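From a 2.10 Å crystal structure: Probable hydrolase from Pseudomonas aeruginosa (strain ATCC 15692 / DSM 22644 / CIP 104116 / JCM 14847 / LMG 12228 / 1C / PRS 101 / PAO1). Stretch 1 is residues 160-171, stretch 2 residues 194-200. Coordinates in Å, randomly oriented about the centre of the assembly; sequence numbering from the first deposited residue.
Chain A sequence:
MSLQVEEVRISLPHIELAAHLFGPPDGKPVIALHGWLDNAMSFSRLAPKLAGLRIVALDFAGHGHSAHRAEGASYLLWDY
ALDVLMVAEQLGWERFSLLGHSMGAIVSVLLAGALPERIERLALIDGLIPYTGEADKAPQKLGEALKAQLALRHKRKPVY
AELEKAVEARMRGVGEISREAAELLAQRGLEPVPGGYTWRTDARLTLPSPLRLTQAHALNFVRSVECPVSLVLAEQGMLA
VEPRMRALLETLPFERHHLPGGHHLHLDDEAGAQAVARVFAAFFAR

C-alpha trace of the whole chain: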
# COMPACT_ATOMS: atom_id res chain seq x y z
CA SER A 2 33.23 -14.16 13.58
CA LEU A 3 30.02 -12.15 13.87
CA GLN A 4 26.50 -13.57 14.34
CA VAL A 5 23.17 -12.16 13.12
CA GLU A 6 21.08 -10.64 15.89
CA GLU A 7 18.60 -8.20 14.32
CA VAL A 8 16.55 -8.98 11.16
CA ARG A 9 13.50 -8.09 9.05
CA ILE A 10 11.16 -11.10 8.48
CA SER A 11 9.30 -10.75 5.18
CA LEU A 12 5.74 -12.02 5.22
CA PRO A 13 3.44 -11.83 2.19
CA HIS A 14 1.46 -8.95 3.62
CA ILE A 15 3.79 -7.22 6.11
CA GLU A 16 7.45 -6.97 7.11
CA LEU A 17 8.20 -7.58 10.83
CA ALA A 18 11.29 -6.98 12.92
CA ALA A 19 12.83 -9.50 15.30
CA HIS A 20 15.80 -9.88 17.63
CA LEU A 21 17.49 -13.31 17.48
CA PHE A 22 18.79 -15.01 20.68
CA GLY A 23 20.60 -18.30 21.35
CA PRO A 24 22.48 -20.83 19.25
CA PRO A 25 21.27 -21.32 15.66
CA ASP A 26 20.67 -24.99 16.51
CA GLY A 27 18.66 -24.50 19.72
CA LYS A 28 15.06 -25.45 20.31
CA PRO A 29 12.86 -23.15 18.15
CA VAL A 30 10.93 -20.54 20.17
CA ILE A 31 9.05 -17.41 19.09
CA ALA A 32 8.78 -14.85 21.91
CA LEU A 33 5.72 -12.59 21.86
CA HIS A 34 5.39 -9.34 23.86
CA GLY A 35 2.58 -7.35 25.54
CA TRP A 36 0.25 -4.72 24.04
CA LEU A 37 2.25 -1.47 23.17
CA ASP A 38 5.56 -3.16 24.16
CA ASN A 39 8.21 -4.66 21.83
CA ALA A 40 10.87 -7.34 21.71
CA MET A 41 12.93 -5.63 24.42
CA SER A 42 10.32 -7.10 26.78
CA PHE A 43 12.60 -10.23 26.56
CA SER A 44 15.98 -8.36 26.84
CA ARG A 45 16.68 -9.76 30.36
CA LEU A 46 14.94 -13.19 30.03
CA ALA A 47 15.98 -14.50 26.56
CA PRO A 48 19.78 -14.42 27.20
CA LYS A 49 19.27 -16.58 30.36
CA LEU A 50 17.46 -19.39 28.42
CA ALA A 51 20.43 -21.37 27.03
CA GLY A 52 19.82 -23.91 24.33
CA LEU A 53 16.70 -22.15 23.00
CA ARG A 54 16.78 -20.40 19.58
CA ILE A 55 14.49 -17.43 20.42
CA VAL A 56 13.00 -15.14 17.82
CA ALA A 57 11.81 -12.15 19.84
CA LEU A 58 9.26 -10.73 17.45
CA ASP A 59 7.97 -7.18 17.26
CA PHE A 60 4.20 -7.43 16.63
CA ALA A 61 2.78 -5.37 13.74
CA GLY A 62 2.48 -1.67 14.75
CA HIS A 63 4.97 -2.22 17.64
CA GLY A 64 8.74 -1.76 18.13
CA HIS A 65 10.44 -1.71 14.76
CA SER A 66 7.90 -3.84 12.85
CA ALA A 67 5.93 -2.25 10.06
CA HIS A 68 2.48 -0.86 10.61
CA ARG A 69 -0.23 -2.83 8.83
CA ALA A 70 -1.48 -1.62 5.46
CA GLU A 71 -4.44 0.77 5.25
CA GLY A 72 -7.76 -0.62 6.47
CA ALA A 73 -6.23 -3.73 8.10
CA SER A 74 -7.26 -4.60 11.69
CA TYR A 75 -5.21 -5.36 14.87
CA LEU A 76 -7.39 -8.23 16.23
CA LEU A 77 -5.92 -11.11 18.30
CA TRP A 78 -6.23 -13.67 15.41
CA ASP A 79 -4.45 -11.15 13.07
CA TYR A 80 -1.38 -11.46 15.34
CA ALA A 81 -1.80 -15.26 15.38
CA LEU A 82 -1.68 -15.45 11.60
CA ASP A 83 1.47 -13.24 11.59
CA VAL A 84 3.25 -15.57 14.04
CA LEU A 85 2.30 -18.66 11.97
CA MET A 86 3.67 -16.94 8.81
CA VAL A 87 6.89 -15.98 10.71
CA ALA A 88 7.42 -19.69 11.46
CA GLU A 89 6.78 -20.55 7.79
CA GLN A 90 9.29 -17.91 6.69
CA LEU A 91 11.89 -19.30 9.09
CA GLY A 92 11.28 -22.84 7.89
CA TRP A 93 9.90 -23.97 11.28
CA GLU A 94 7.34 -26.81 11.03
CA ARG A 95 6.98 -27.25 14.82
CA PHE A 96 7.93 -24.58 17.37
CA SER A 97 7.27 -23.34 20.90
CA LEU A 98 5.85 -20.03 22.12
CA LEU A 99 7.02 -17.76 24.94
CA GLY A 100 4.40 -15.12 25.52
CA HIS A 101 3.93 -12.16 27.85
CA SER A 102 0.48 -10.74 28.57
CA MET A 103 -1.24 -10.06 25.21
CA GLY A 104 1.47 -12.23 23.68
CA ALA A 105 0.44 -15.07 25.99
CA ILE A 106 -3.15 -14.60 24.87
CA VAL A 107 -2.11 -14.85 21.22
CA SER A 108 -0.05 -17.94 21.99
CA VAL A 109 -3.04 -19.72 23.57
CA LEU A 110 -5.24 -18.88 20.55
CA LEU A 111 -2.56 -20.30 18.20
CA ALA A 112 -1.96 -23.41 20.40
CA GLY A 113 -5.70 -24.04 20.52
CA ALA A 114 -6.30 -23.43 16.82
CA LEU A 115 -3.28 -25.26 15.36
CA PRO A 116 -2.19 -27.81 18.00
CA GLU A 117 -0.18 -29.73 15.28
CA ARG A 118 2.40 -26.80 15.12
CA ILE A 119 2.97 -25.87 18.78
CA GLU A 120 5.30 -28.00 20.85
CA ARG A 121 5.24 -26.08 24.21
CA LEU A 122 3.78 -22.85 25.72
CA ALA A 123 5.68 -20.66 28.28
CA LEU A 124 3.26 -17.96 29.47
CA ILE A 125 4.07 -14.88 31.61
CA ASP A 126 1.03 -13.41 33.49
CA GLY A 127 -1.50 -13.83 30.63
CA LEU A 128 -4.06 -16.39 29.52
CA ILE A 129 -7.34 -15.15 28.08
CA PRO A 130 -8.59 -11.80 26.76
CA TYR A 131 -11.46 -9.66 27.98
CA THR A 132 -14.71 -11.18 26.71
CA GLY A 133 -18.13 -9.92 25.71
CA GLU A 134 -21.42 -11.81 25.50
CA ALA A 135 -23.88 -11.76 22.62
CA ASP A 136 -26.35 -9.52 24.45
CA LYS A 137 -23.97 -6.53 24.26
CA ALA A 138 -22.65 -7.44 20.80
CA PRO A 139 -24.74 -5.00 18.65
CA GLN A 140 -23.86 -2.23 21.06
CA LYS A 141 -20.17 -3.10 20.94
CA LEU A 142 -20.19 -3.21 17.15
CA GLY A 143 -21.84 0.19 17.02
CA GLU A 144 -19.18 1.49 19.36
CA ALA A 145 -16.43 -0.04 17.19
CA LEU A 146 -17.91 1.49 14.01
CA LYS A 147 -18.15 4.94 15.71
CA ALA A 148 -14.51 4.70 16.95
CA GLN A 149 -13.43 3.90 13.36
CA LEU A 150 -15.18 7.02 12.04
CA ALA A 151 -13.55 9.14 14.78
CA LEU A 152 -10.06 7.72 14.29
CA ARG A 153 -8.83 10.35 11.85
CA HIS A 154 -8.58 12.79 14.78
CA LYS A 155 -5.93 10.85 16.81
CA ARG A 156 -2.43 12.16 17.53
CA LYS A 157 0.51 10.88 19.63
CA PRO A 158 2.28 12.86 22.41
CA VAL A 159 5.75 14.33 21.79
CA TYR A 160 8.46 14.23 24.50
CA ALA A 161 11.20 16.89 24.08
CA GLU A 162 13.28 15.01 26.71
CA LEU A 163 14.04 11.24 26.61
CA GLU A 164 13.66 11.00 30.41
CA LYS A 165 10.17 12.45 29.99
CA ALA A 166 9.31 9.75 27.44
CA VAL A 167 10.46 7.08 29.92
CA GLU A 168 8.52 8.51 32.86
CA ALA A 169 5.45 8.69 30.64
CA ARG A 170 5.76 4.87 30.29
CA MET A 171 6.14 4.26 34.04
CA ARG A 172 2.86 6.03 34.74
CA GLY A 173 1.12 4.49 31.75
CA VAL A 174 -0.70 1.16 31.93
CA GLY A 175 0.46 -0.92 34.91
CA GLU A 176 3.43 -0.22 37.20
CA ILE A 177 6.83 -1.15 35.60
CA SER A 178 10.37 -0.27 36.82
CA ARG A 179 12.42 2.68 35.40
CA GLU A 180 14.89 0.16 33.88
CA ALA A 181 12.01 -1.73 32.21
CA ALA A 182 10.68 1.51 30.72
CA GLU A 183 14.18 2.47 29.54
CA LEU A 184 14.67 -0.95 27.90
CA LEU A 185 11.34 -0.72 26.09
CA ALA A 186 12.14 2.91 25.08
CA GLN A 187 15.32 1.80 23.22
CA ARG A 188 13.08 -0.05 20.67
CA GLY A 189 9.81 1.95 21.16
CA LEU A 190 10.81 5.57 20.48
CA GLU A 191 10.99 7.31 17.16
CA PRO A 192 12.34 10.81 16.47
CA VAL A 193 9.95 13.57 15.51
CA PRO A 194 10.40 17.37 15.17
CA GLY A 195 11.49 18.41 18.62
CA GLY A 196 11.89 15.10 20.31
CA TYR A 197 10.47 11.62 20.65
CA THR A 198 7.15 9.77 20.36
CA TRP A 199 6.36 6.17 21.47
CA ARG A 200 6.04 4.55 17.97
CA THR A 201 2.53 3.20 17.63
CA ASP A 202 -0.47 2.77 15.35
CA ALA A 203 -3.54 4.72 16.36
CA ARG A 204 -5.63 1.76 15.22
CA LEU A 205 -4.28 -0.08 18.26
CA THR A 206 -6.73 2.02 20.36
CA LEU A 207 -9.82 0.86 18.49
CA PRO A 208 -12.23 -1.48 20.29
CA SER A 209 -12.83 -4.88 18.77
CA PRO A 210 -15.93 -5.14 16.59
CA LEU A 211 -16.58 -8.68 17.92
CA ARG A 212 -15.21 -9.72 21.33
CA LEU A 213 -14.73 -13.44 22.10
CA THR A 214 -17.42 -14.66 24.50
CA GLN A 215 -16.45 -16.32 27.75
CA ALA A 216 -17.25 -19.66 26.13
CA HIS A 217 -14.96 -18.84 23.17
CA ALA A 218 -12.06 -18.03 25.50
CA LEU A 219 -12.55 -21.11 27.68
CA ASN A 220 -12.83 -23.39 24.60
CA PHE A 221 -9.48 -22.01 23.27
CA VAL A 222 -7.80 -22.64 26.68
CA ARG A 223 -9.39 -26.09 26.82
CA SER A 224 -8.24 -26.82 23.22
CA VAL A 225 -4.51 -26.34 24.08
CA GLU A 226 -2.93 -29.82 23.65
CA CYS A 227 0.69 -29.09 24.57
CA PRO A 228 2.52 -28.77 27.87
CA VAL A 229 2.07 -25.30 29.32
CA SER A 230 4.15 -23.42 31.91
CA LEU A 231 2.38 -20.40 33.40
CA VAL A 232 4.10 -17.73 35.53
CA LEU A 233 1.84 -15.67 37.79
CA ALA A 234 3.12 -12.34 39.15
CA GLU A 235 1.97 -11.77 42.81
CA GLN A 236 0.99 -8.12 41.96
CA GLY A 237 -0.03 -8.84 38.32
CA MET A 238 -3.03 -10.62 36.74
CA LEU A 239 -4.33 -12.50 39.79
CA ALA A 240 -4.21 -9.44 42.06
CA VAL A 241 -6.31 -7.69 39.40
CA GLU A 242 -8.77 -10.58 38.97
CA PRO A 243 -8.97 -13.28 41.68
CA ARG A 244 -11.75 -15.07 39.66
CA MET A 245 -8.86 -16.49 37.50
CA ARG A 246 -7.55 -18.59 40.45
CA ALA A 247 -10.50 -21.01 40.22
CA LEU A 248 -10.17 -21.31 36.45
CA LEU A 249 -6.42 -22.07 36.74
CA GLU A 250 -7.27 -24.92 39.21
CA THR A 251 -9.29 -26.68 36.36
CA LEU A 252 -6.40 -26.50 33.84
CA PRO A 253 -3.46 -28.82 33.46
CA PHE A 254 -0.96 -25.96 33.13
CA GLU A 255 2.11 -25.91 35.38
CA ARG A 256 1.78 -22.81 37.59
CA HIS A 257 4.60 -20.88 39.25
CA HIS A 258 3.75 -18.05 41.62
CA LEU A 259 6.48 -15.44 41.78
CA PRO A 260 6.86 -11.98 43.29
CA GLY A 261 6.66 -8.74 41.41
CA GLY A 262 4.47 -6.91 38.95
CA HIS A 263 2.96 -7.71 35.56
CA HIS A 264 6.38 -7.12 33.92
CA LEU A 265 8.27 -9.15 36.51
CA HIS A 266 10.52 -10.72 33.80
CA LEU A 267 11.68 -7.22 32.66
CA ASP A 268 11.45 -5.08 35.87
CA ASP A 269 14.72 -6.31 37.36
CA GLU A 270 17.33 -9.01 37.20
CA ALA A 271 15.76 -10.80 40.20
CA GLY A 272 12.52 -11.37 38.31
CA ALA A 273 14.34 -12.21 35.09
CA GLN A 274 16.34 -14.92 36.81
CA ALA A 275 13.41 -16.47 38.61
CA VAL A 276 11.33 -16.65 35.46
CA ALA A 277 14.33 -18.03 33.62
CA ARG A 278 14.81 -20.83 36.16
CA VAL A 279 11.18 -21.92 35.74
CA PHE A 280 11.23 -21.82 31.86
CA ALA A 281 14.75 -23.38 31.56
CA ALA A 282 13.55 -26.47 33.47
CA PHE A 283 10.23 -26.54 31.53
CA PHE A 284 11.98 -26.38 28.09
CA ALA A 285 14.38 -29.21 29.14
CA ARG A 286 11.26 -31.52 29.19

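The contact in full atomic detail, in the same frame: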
# COMPACT_ATOMS: atom_id res chain seq x y z
N TYR A 160 7.60 14.03 23.31
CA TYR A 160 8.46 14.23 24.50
C TYR A 160 9.72 14.92 24.01
O TYR A 160 10.45 14.30 23.26
CB TYR A 160 8.74 12.90 25.20
CG TYR A 160 7.47 12.23 25.63
CD1 TYR A 160 6.86 12.54 26.83
CD2 TYR A 160 6.81 11.38 24.78
CE1 TYR A 160 5.65 12.00 27.19
CE2 TYR A 160 5.60 10.81 25.12
CZ TYR A 160 5.01 11.13 26.33
OH TYR A 160 3.83 10.56 26.66
N ALA A 161 9.98 16.15 24.43
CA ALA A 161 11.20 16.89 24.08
C ALA A 161 12.39 16.19 24.72
O ALA A 161 13.43 16.11 24.10
CB ALA A 161 11.07 18.33 24.50
N GLU A 162 12.21 15.67 25.92
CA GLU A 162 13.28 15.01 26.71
C GLU A 162 13.03 13.50 26.77
O GLU A 162 11.90 13.10 27.03
CB GLU A 162 13.30 15.59 28.12
CG GLU A 162 13.86 17.00 28.22
CD GLU A 162 14.99 17.14 29.23
OE1 GLU A 162 15.82 18.03 29.05
OE2 GLU A 162 15.03 16.35 30.19
N LEU A 163 14.07 12.71 26.57
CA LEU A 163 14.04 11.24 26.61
C LEU A 163 13.57 10.76 27.98
O LEU A 163 12.66 9.94 28.05
CB LEU A 163 15.48 10.81 26.35
CG LEU A 163 15.71 9.39 25.88
CD1 LEU A 163 17.07 9.28 25.22
CD2 LEU A 163 15.59 8.40 27.01
N GLU A 164 14.13 11.31 29.06
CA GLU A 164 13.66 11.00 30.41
C GLU A 164 12.15 11.18 30.52
O GLU A 164 11.48 10.39 31.20
CB GLU A 164 14.37 11.90 31.42
CG GLU A 164 13.71 11.94 32.78
CD GLU A 164 14.42 12.91 33.73
OE1 GLU A 164 13.76 13.85 34.23
OE2 GLU A 164 15.63 12.73 33.95
N LYS A 165 11.61 12.22 29.90
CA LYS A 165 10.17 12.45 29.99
C LYS A 165 9.39 11.38 29.25
O LYS A 165 8.27 11.03 29.65
CB LYS A 165 9.81 13.84 29.44
CG LYS A 165 10.29 15.04 30.29
CD LYS A 165 9.89 14.95 31.76
CE LYS A 165 9.31 16.28 32.26
NZ LYS A 165 9.18 16.34 33.73
N ALA A 166 9.96 10.85 28.15
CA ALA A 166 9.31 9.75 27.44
C ALA A 166 9.27 8.49 28.31
O ALA A 166 8.24 7.81 28.38
CB ALA A 166 10.03 9.48 26.12
N VAL A 167 10.36 8.22 29.01
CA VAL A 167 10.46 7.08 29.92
C VAL A 167 9.42 7.20 31.03
O VAL A 167 8.61 6.28 31.25
CB VAL A 167 11.88 7.00 30.50
CG1 VAL A 167 11.90 6.17 31.79
CG2 VAL A 167 12.83 6.47 29.47
N GLU A 168 9.48 8.30 31.78
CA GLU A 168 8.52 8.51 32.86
C GLU A 168 7.09 8.45 32.36
O GLU A 168 6.21 7.97 33.09
CB GLU A 168 8.80 9.86 33.55
CG GLU A 168 10.10 9.84 34.34
CD GLU A 168 10.71 11.21 34.58
OE1 GLU A 168 11.94 11.27 34.82
OE2 GLU A 168 9.97 12.22 34.55
N ALA A 169 6.82 8.86 31.13
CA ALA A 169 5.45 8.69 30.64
C ALA A 169 5.07 7.20 30.59
O ALA A 169 3.88 6.86 30.75
CB ALA A 169 5.29 9.35 29.28
N ARG A 170 6.05 6.31 30.39
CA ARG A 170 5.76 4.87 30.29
C ARG A 170 5.65 4.22 31.67
O ARG A 170 4.95 3.22 31.82
CB ARG A 170 6.84 4.17 29.44
CG ARG A 170 6.70 2.65 29.27
CD ARG A 170 5.43 2.25 28.59
NE ARG A 170 5.27 0.78 28.46
CZ ARG A 170 4.73 0.02 29.40
NH1 ARG A 170 4.28 0.57 30.53
NH2 ARG A 170 4.61 -1.30 29.22
N MET A 171 6.30 4.79 32.69
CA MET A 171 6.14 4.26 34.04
C MET A 171 4.75 4.53 34.58
O MET A 171 4.15 3.68 35.24
CB MET A 171 7.20 4.86 34.95
CG MET A 171 8.56 4.39 34.59
SD MET A 171 9.84 5.39 35.32
CE MET A 171 9.78 4.68 36.98
N PRO A 194 9.90 15.99 15.02
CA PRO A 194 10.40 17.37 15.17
C PRO A 194 10.32 17.78 16.63
O PRO A 194 9.25 17.76 17.25
CB PRO A 194 9.46 18.18 14.27
CG PRO A 194 8.98 17.18 13.25
CD PRO A 194 8.82 15.90 14.03
N GLY A 195 11.46 18.10 17.21
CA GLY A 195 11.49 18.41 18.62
C GLY A 195 11.15 17.24 19.52
O GLY A 195 10.32 17.34 20.42
N GLY A 196 11.80 16.10 19.27
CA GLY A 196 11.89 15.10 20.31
C GLY A 196 11.52 13.70 19.89
O GLY A 196 11.90 13.24 18.81
N TYR A 197 10.78 13.03 20.77
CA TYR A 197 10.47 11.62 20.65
C TYR A 197 8.99 11.37 20.86
O TYR A 197 8.29 12.12 21.55
CB TYR A 197 11.24 10.79 21.65
CG TYR A 197 12.71 10.75 21.46
CD1 TYR A 197 13.27 9.96 20.47
CD2 TYR A 197 13.57 11.49 22.27
CE1 TYR A 197 14.64 9.91 20.29
CE2 TYR A 197 14.95 11.43 22.10
CZ TYR A 197 15.48 10.64 21.10
OH TYR A 197 16.84 10.58 20.88
N THR A 198 8.53 10.29 20.27
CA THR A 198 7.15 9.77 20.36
C THR A 198 7.26 8.26 20.54
O THR A 198 8.16 7.69 19.98
CB THR A 198 6.36 10.19 19.12
OG1 THR A 198 5.94 11.54 19.26
CG2 THR A 198 5.13 9.35 18.87
N TRP A 199 6.39 7.64 21.32
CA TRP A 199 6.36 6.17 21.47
C TRP A 199 5.75 5.67 20.15
O TRP A 199 4.59 5.97 19.93
CB TRP A 199 5.58 5.75 22.72
CG TRP A 199 6.38 5.83 23.99
CD1 TRP A 199 6.48 6.89 24.83
CD2 TRP A 199 7.23 4.82 24.53
NE1 TRP A 199 7.32 6.61 25.86
CE2 TRP A 199 7.80 5.34 25.70
CE3 TRP A 199 7.55 3.52 24.15
CZ2 TRP A 199 8.67 4.61 26.49
CZ3 TRP A 199 8.41 2.80 24.93
CH2 TRP A 199 8.96 3.33 26.09
N ARG A 200 6.51 4.97 19.31
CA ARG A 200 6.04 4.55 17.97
C ARG A 200 4.82 3.67 18.15
O ARG A 200 4.89 2.70 18.86
CB ARG A 200 7.14 3.82 17.21
CG ARG A 200 6.73 3.32 15.84
CD ARG A 200 7.87 2.88 14.95
NE ARG A 200 7.34 2.46 13.68
CZ ARG A 200 6.79 1.29 13.46
NH1 ARG A 200 6.72 0.40 14.42
NH2 ARG A 200 6.31 1.01 12.27

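Three hydrogen bonds join the two stretches, two between backbones and one from a side chain. Tyr 160 and Tyr 197 form a single antiparallel bridge of the hydrogen-bonded type: Tyr 160 N donates to Tyr 197 O at 2.7 Å with a nearly straight N-H...O angle of 175°, and Tyr 197 N returns the bond to Tyr 160 O at 2.8 Å and 155°. Each residue thus spends both its NH and its carbonyl on the other, which brings their CA atoms to 5.1 Å. The third bond lies about one turn into the helix of stretch 1, where the indole of Trp 199 donates from NE1 to Ala 166 O at 2.9 Å and 158°. That carbonyl receives only a weak bond within the helix, from Arg 170 N at 3.3 Å, and the oxygen lies near the indole plane, at the ring edge, as a donor in that plane requires.

Next to the bridge the backbones come closer still, with the CA atoms of Ala 161 and Gly 196 4.2 Å apart. Gly 196 makes this approach possible. Its CA makes a CA-H...O contact with Tyr 160 O at 3.4 Å, and an ideal CB would point toward stretch 1, only 2.2 Å from Tyr 160 O and 2.9 Å from Ala 161 CA. The backbone angles of Gly 196, 131/-138, also call for glycine by themselves, because a CB would jam against the preceding carbonyl oxygen. Gly 195, with positive phi, leads into the strand and places its O 3.8 Å from Ala 161 CA.

After Ala 161 the chain of stretch 1 turns into a helix, with Glu 162 at the N-cap position; Glu 162 O accepts from Ala 166 N at 3.2 Å. The helix 163-171 then runs roughly parallel to strand 196-199, their axes 20° apart and 8.6 Å away at closest approach. Trp 199 reaches across this separation: its CA-to-CB bond points sideways, but its ring end comes nearer to the helix.

Around the indole, polar and apolar contacts combine. Its edge is directed toward the face of the Tyr 160 ring in an offset edge-to-face pair, with the centroids of the phenol and the five-membered ring 5.9 Å apart and the planes at 82°; the closest atoms are Tyr 160 CE2 and Trp 199 CD1, at 4.0 Å. Ala 166, pointing toward the strand, sets its small CB 4.0 Å from Trp 199 NE1, beside its own bonded carbonyl. One turn on, Arg 170 contributes the aliphatic part of its side chain: its CB reaches Trp 199 CZ2 at 3.5 Å and its CD lies over one indole face, while NH2 is hydrogen-bonded elsewhere in the structure. Farther toward the helix start, Leu 163 CB meets Tyr 197 CE2 at 4.3 Å, a looser apolar contact. In all, 454 Å² is buried, with Trp 199 and Tyr 197 the most heavily covered residues.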